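Local coordinates for protein CupA (Streptococcus pneumoniae, PDB 4F2E) that binds copper(I) in a cupredoxin-type fold and probably acts as a copper chaperone in the copper resistance of this bacterium, at residues Ile53-Pro56 and Asp57-Val60; Arg43-Ser47 and Pro48-Gln52; Gln8-Asn11 and Gly12-Glu15. All coordinates share one frame; numbering follows the deposited sequence.

Contact 1: residues Ile53-Pro56 and Asp57-Val60; sequences IVFP and DFGV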
# COMPACT_ATOMS: atom_id res chain seq x y z
N ILE A 53 2.53 -9.03 0.67
CA ILE A 53 2.74 -7.59 0.74
C ILE A 53 3.35 -7.27 2.10
O ILE A 53 2.94 -7.82 3.12
CB ILE A 53 1.43 -6.80 0.52
CG1 ILE A 53 1.72 -5.30 0.40
CG2 ILE A 53 0.43 -7.07 1.64
CD1 ILE A 53 2.58 -4.93 -0.79
N VAL A 54 4.34 -6.37 2.10
CA VAL A 54 5.07 -6.02 3.31
C VAL A 54 5.18 -4.51 3.48
O VAL A 54 5.60 -3.81 2.56
CB VAL A 54 6.50 -6.63 3.30
CG1 VAL A 54 7.21 -6.34 4.62
CG2 VAL A 54 6.45 -8.12 3.04
N PHE A 55 4.76 -4.02 4.65
CA PHE A 55 5.01 -2.64 5.07
C PHE A 55 5.88 -2.73 6.32
O PHE A 55 5.35 -2.81 7.43
CB PHE A 55 3.70 -1.92 5.40
CG PHE A 55 2.92 -1.46 4.20
CD1 PHE A 55 2.27 -2.38 3.39
CD2 PHE A 55 2.82 -0.11 3.89
CE1 PHE A 55 1.54 -1.96 2.28
CE2 PHE A 55 2.09 0.31 2.79
CZ PHE A 55 1.45 -0.62 1.99
N PRO A 56 7.21 -2.72 6.15
CA PRO A 56 8.12 -3.02 7.26
C PRO A 56 8.05 -2.02 8.42
O PRO A 56 8.30 -2.40 9.56
CB PRO A 56 9.50 -2.99 6.61
CG PRO A 56 9.33 -2.14 5.40
CD PRO A 56 7.94 -2.39 4.91
N ASP A 57 7.71 -0.77 8.14
CA ASP A 57 7.63 0.24 9.19
C ASP A 57 6.41 0.06 10.08
O ASP A 57 6.37 0.56 11.20
CB ASP A 57 7.63 1.65 8.59
CG ASP A 57 8.84 1.90 7.73
OD1 ASP A 57 8.68 1.99 6.49
OD2 ASP A 57 9.95 1.97 8.28
N PHE A 58 5.41 -0.65 9.57
CA PHE A 58 4.13 -0.78 10.26
C PHE A 58 3.88 -2.20 10.78
O PHE A 58 2.84 -2.45 11.39
CB PHE A 58 2.99 -0.30 9.36
CG PHE A 58 3.10 1.15 8.99
CD1 PHE A 58 2.49 2.12 9.77
CD2 PHE A 58 3.83 1.55 7.88
CE1 PHE A 58 2.60 3.47 9.44
CE2 PHE A 58 3.94 2.89 7.55
CZ PHE A 58 3.32 3.85 8.33
N GLY A 59 4.81 -3.11 10.53
CA GLY A 59 4.71 -4.47 11.03
C GLY A 59 3.80 -5.38 10.22
O GLY A 59 3.44 -6.47 10.67
N VAL A 60 3.43 -4.95 9.02
CA VAL A 60 2.54 -5.73 8.17
C VAL A 60 3.30 -6.62 7.20
O VAL A 60 4.20 -6.17 6.50
CB VAL A 60 1.59 -4.82 7.37
CG1 VAL A 60 0.74 -5.65 6.41
CG2 VAL A 60 0.71 -4.01 8.30
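A tight beta hairpin with a G1 beta bulge joins strand 52-55 to strand 60-63, and the antiparallel hydrogen-bonded pair F55-V60 closes it. F55 N donates to V60 O at 2.9 Å, and V60 N returns a longer bond to F55 O at 3.3 Å. G59 and V60 both stand opposite F55, which makes the bulge; G59 takes the first bulge position with a positive phi of 80°. Inside the turn F58 N also donates to F55 O, at 3.0 Å. The two donors of that carbonyl, V60 N and F58 N, come from opposite faces of its plane, each well above or below it. Beside the pair, V54 CA makes a C-H...O contact of 3.3 Å with V60 O, and V54 CG1, anti to its own N (chi1 -176°), lies 3.6 Å from the same oxygen. Among the side chains, F55 and V60 project from the same face of the ribbon and touch at their roots, CB to CB 4.1 Å. The F58 ring comes only loosely to F55, its CD2 4.3 Å from F55 CB. Farther out, the F55 ring runs on into the interior, nearly parallel to that of F84 and against I39, F41 and V72, while F58 packs edge-to-face on F82. Two bonds gripping F55 O from opposite faces of its plane fix the F55-P56 peptide, so the turn is closed by backbone bonds; F55 is buried, whereas P56, D57 and G59 lie at the surface.

Contact 2: residues Arg43-Ser47 and Pro48-Gln52; sequences RKDPS and PCLDQ. With CU1 (copper (I) ion), chain B; CU1 (copper (I) ion), chain C.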
# COMPACT_ATOMS: atom_id res chain seq x y z
N ARG A 43 -5.22 -7.96 -6.54
CA ARG A 43 -4.19 -8.79 -7.15
C ARG A 43 -4.62 -9.41 -8.47
O ARG A 43 -5.59 -10.17 -8.53
CB ARG A 43 -3.71 -9.89 -6.20
CG ARG A 43 -2.58 -10.69 -6.80
CD ARG A 43 -2.03 -11.75 -5.88
NE ARG A 43 -0.96 -12.48 -6.55
CZ ARG A 43 -0.35 -13.55 -6.04
NH1 ARG A 43 -0.70 -14.01 -4.85
NH2 ARG A 43 0.62 -14.15 -6.73
N LYS A 44 -3.89 -9.08 -9.53
CA LYS A 44 -4.21 -9.54 -10.87
C LYS A 44 -3.06 -10.31 -11.52
O LYS A 44 -3.18 -10.77 -12.65
CB LYS A 44 -4.61 -8.35 -11.75
CG LYS A 44 -5.85 -7.63 -11.26
CD LYS A 44 -6.18 -6.43 -12.13
CE LYS A 44 -7.48 -5.77 -11.69
NZ LYS A 44 -7.80 -4.58 -12.52
N ASP A 45 -1.96 -10.45 -10.79
CA ASP A 45 -0.77 -11.12 -11.29
C ASP A 45 -0.47 -12.33 -10.41
O ASP A 45 -0.19 -12.18 -9.22
CB ASP A 45 0.40 -10.13 -11.28
CG ASP A 45 1.67 -10.69 -11.90
OD1 ASP A 45 1.84 -11.93 -11.94
OD2 ASP A 45 2.50 -9.88 -12.35
N PRO A 46 -0.52 -13.54 -11.00
CA PRO A 46 -0.39 -14.78 -10.21
C PRO A 46 1.06 -15.17 -9.90
O PRO A 46 1.27 -16.21 -9.28
CB PRO A 46 -1.02 -15.82 -11.13
CG PRO A 46 -0.70 -15.33 -12.49
CD PRO A 46 -0.80 -13.82 -12.42
N SER A 47 2.03 -14.36 -10.31
CA SER A 47 3.42 -14.68 -10.03
C SER A 47 3.66 -14.89 -8.54
O SER A 47 3.25 -14.06 -7.73
CB SER A 47 4.35 -13.58 -10.53
OG SER A 47 5.68 -13.85 -10.12
N PRO A 48 4.33 -15.99 -8.18
CA PRO A 48 4.68 -16.21 -6.77
C PRO A 48 5.50 -15.06 -6.18
O PRO A 48 5.50 -14.87 -4.97
CB PRO A 48 5.52 -17.50 -6.82
CG PRO A 48 5.00 -18.21 -8.04
CD PRO A 48 4.70 -17.13 -9.03
N CYS A 49 6.17 -14.30 -7.04
CA CYS A 49 6.92 -13.13 -6.57
C CYS A 49 6.01 -12.16 -5.81
O CYS A 49 6.46 -11.42 -4.94
CB CYS A 49 7.58 -12.42 -7.76
SG CYS A 49 8.77 -11.12 -7.33
N LEU A 50 4.72 -12.17 -6.15
CA LEU A 50 3.77 -11.20 -5.60
C LEU A 50 2.80 -11.79 -4.57
O LEU A 50 1.74 -11.22 -4.30
CB LEU A 50 3.01 -10.51 -6.74
CG LEU A 50 3.90 -9.67 -7.66
CD1 LEU A 50 3.21 -9.39 -8.99
CD2 LEU A 50 4.32 -8.38 -6.97
N ASP A 51 3.18 -12.93 -3.98
CA ASP A 51 2.32 -13.63 -3.03
C ASP A 51 2.06 -12.86 -1.73
O ASP A 51 1.03 -13.04 -1.09
CB ASP A 51 2.89 -15.01 -2.69
CG ASP A 51 2.59 -16.04 -3.76
OD1 ASP A 51 1.75 -15.76 -4.64
OD2 ASP A 51 3.18 -17.14 -3.70
N GLN A 52 3.02 -12.02 -1.33
CA GLN A 52 2.89 -11.30 -0.08
C GLN A 52 3.11 -9.80 -0.24
O GLN A 52 3.79 -9.36 -1.18
CB GLN A 52 3.87 -11.85 0.96
CG GLN A 52 3.55 -13.26 1.41
CD GLN A 52 4.64 -14.24 1.04
OE1 GLN A 52 5.83 -13.94 1.16
NE2 GLN A 52 4.24 -15.42 0.58
CU CU1 B . 8.27 -10.24 -5.42
CU CU1 C . 10.45 -12.29 -6.40
O HOH W 1 1.05 -17.51 -6.86
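R43 and D51 form a salt bridge in which two nitrogens share one oxygen: NH2 lies 2.9 Å and NH1 3.0 Å from D51 OD1. The oxygen sits near the guanidinium plane, but the carboxylate is turned 62° against it, so the grip is end-on to a single atom. The extended R43 chain brings its NE edge to D45 O, 2.8 Å away, and NH1 has a further acceptor in L64 O. L50 O lies over the centre of one guanidinium face, 3.6 Å above its plane. A water donates to both D51 OD1 and P46 O, so this carboxylate oxygen accepts a third hydrogen bond and is tied to 43-47 a second way. D45 OD1 accepts from S47 N at 2.9 Å, an Asx turn, while D45 OD2 takes G22 N. The next bend is held by L50 N donating to S47 O and by C49 N donating to S47 OG, the hydroxyl having been placed there by a chi1 of 173°. L50 CD1 packs across the D45 carboxylate, 3.5 Å from OD2. C49, between P48 and L50, carries the metal: its SG bridges both copper(I) ions at 2.2 Å, and its O binds one of them. C86 completes the site of that ion, whereas M88 and M90 share the other with C49, giving the two-copper site seen at this end of the cupredoxin fold.

Contact 3: residues Gln8-Asn11 and Gly12-Glu15; sequences QQKN and GYQE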
# COMPACT_ATOMS: atom_id res chain seq x y z
N GLN A 8 -8.06 8.96 -1.07
CA GLN A 8 -9.33 9.67 -1.00
C GLN A 8 -9.77 9.75 0.45
O GLN A 8 -9.82 8.73 1.15
CB GLN A 8 -10.39 8.93 -1.82
CG GLN A 8 -11.77 9.57 -1.78
CD GLN A 8 -12.83 8.72 -2.45
OE1 GLN A 8 -12.60 7.55 -2.77
NE2 GLN A 8 -14.00 9.31 -2.67
N GLN A 9 -10.08 10.95 0.92
CA GLN A 9 -10.57 11.15 2.28
C GLN A 9 -12.08 10.95 2.33
O GLN A 9 -12.82 11.56 1.56
CB GLN A 9 -10.23 12.57 2.76
CG GLN A 9 -8.76 12.93 2.62
CD GLN A 9 -7.86 12.03 3.43
OE1 GLN A 9 -8.18 11.67 4.57
NE2 GLN A 9 -6.73 11.65 2.85
N LYS A 10 -12.55 10.11 3.25
CA LYS A 10 -13.98 9.89 3.42
C LYS A 10 -14.37 9.07 4.65
O LYS A 10 -13.69 8.10 5.01
CB LYS A 10 -14.59 9.25 2.17
CG LYS A 10 -13.97 7.93 1.77
CD LYS A 10 -14.65 7.36 0.53
CE LYS A 10 -13.88 6.18 -0.03
NZ LYS A 10 -14.53 5.62 -1.25
N ASN A 11 -15.47 9.46 5.28
CA ASN A 11 -16.06 8.75 6.42
C ASN A 11 -15.09 8.34 7.54
O ASN A 11 -15.16 7.22 8.05
CB ASN A 11 -16.87 7.54 5.95
CG ASN A 11 -18.13 7.95 5.21
OD1 ASN A 11 -18.33 7.58 4.06
ND2 ASN A 11 -18.99 8.72 5.87
N GLY A 12 -14.21 9.26 7.91
CA GLY A 12 -13.30 9.04 9.03
C GLY A 12 -12.09 8.20 8.69
O GLY A 12 -11.36 7.76 9.58
N TYR A 13 -11.88 7.95 7.40
CA TYR A 13 -10.69 7.24 6.95
C TYR A 13 -10.21 7.79 5.62
O TYR A 13 -10.78 8.73 5.08
CB TYR A 13 -10.95 5.73 6.86
CG TYR A 13 -12.04 5.32 5.89
CD1 TYR A 13 -11.75 5.03 4.57
CD2 TYR A 13 -13.36 5.20 6.31
CE1 TYR A 13 -12.75 4.64 3.68
CE2 TYR A 13 -14.36 4.82 5.44
CZ TYR A 13 -14.05 4.54 4.12
OH TYR A 13 -15.05 4.16 3.25
N GLN A 14 -9.14 7.20 5.11
CA GLN A 14 -8.64 7.53 3.78
C GLN A 14 -8.36 6.23 3.05
O GLN A 14 -7.95 5.25 3.67
CB GLN A 14 -7.39 8.41 3.85
CG GLN A 14 -6.20 7.76 4.54
CD GLN A 14 -5.04 8.72 4.73
OE1 GLN A 14 -4.79 9.58 3.88
NE2 GLN A 14 -4.33 8.58 5.84
N GLU A 15 -8.58 6.21 1.75
CA GLU A 15 -8.48 4.98 0.99
C GLU A 15 -7.75 5.19 -0.32
O GLU A 15 -7.93 6.20 -1.00
CB GLU A 15 -9.88 4.43 0.71
CG GLU A 15 -9.90 3.17 -0.12
CD GLU A 15 -11.30 2.64 -0.31
OE1 GLU A 15 -11.87 2.13 0.68
OE2 GLU A 15 -11.84 2.75 -1.43
O HOH W 2 -10.94 11.18 6.26
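Strands 8-10 and 13-15 run antiparallel, their axes 4.7 Å apart at closest approach and their directions 149° apart, joined by a type I' turn from K10 to Y13. The hydrogen-bonded pairs are Q8-E15 and K10-Y13; in the second, K10 N donates almost straight to Y13 O at 2.9 Å, and Y13 N returns to K10 O. N11 and G12 hold the two turn corners with positive phi. On the Q9-Q14 face the two side chains lie side by side, their amide planes 66° apart. Q9 NE2 donates to Q14 OE1 at 3.0 Å, in the Q9 amide plane but well above the Q14 carbonyl plane. The bend of Q9 at chi2 (-62°) curls its amide back over Q14 CB. Q14 OE1 also accepts from K32 N, and Q14 NE2 reaches V35 O. On the face of Q8, K10, Y13 and E15, the Y13 ring folds back over the turn: K10 O stands above its centre, 3.1 Å from the plane. K10 CG rests 4.0 Å from Y13 CE1, and the extended chain carries NZ to Q8 OE1 at 3.1 Å and to a long salt bridge with E15 OE2. E15 OE1 is itself paired with R38. A water donates to Y13 O and Q9 OE1 beside the turn. This is a classic two-residue beta hairpin, here linking the first two strands of the cupredoxin-like domain.

Overall arrangement
Along the chain contact 3 comes first, then contact 2, and contact 1 follows directly where contact 2 ends. Contact 3 turns strand 5-10 into strand 13-20; contact 2 fills the loop between strand 37-43 and strand 52-55; contact 1 turns strand 52-55 into strand 60-63. Contacts 1 and 3 reach the same mixed sheet, with centres about 21 Å apart. Contact 2 lies about 17 Å from contact 1 and about 27 Å from contact 3, centre to centre, with contacts 2 and 3 on opposite sides of the chain's centre. The loop of contact 2, which supplies C49 to the copper site, thus lies at one end of the domain, while the hairpin of contact 3 lies far from the metal.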